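Local coordinates for protein lipocalin (Argas monolakensis, PDB 3BRN) that binds serotonin in its beta-barrel pocket and probably serves the soft tick as a lipocalin that captures biogenic amines, at residues Arg30-Lys34 with Pro35-Glu39. Residues are numbered along the deposited sequence; the frame is centred on the assembly and turned at random.
Sequences RKTTK and PGTPE
Thr37 sits across the turn from Thr32 and Lys34 and touches both, using a different branch for each. Its OG1 comes end-on to the methyl of Thr32, with CG2 of Thr32 3.6 Å from OG1 of Thr37. Its own methyl lies against Lys34, where CG2 of Thr37 is 3.7 Å from the backbone O of Lys34 and 3.9 Å from CG of the same residue. The lysine chain passes this methyl at a slant: CG is anti to the backbone N (chi1 169°) and the chain stays extended beyond it, so that CD and CE also run close to the methyl while the amino group continues outward to a salt bridge with Asp112.

No direct hydrogen bond joins the two arms; one water does so instead. It donates to O of Lys34 at 2.7 Å and accepts from the backbone N of Thr37 at 2.8 Å, bridging the turn through Pro35 and Gly36. Gly36, with a positive phi that glycine accepts readily, lies at the turn between them. On the strand side, Thr32 OG1 stands anti to its own amide nitrogen (chi1 178°) and receives the backbone N-H of Lys34 in a nearly straight bond (N to OG1 3.0 Å, 167°), which leaves the Thr32 methyl directed at Thr37.

A second shell ties both threonines to strand 146-147 and the residue just after it: OG1 of Thr37 is hydrogen-bonded to OG1 of Thr148, and the backbone of Thr32 pairs with His146. Just upstream, a classic beta bulge sets Arg30 and Lys31 opposite the single residue Leu117 of strand 115-120. The ST turn at Thr32 lies where strand 26-32 ends and the loop to strand 42-44 begins, a surface connection of the lipocalin barrel; the side chain of Thr32 is about 10 Å from the bound serotonin.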
# COMPACT_ATOMS: atom_id res chain seq x y z
N ARG A 30 4.01 4.95 -2.46
CA ARG A 30 4.39 5.96 -3.45
C ARG A 30 4.25 7.39 -2.92
O ARG A 30 5.12 8.23 -3.15
CB ARG A 30 3.59 5.77 -4.74
CG ARG A 30 3.84 6.81 -5.84
CD ARG A 30 5.31 6.86 -6.30
NE ARG A 30 5.52 7.93 -7.27
CZ ARG A 30 5.60 9.22 -6.97
NH1 ARG A 30 5.53 9.63 -5.71
NH2 ARG A 30 5.78 10.11 -7.93
N LYS A 31 3.10 7.70 -2.33
CA LYS A 31 2.88 9.03 -1.75
C LYS A 31 2.14 8.86 -0.44
O LYS A 31 1.26 8.02 -0.35
CB LYS A 31 2.02 9.91 -2.67
CG LYS A 31 2.54 10.08 -4.10
CD LYS A 31 1.65 11.03 -4.89
CE LYS A 31 2.13 11.17 -6.33
NZ LYS A 31 1.02 11.62 -7.21
N THR A 32 2.36 9.79 0.50
CA THR A 32 1.61 9.79 1.76
C THR A 32 1.44 11.22 2.28
O THR A 32 2.21 12.12 1.91
CB THR A 32 2.29 8.88 2.84
OG1 THR A 32 1.56 8.94 4.07
CG2 THR A 32 3.74 9.31 3.10
N THR A 33 0.38 11.47 3.04
CA THR A 33 0.22 12.75 3.74
C THR A 33 0.89 12.71 5.11
O THR A 33 0.80 13.67 5.87
CB THR A 33 -1.27 13.16 3.89
OG1 THR A 33 -1.97 12.14 4.62
CG2 THR A 33 -1.92 13.35 2.49
N LYS A 34 1.48 11.58 5.48
CA LYS A 34 2.22 11.54 6.74
C LYS A 34 3.71 11.81 6.46
O LYS A 34 4.31 11.13 5.62
CB LYS A 34 2.06 10.17 7.42
CG LYS A 34 3.00 9.93 8.60
CD LYS A 34 2.68 8.62 9.30
CE LYS A 34 3.85 8.13 10.15
NZ LYS A 34 3.59 6.76 10.72
N PRO A 35 4.30 12.78 7.17
CA PRO A 35 5.72 13.09 7.00
C PRO A 35 6.62 12.13 7.80
O PRO A 35 6.14 11.44 8.71
CB PRO A 35 5.83 14.51 7.57
CG PRO A 35 4.79 14.54 8.64
CD PRO A 35 3.66 13.65 8.17
N GLY A 36 7.86 11.99 7.35
CA GLY A 36 8.87 11.23 8.08
C GLY A 36 8.87 9.73 7.84
O GLY A 36 9.51 8.98 8.58
N THR A 37 8.19 9.28 6.79
CA THR A 37 8.17 7.84 6.52
C THR A 37 9.46 7.36 5.82
O THR A 37 10.06 8.11 5.04
CB THR A 37 6.87 7.37 5.81
OG1 THR A 37 6.80 7.94 4.49
CG2 THR A 37 5.66 7.84 6.59
N PRO A 38 9.93 6.15 6.15
CA PRO A 38 11.18 5.65 5.57
C PRO A 38 11.12 5.61 4.04
O PRO A 38 10.09 5.26 3.47
CB PRO A 38 11.28 4.22 6.13
CG PRO A 38 10.34 4.18 7.30
CD PRO A 38 9.25 5.15 7.00
N GLU A 39 12.20 6.05 3.39
CA GLU A 39 12.31 5.99 1.93
C GLU A 39 12.13 4.55 1.46
O GLU A 39 12.55 3.62 2.14
CB GLU A 39 13.70 6.50 1.49
CG GLU A 39 14.84 5.94 2.34
CD GLU A 39 16.26 6.21 1.78
OE1 GLU A 39 16.47 7.17 1.00
OE2 GLU A 39 17.18 5.46 2.18
O HOH W 1 6.84 10.68 4.71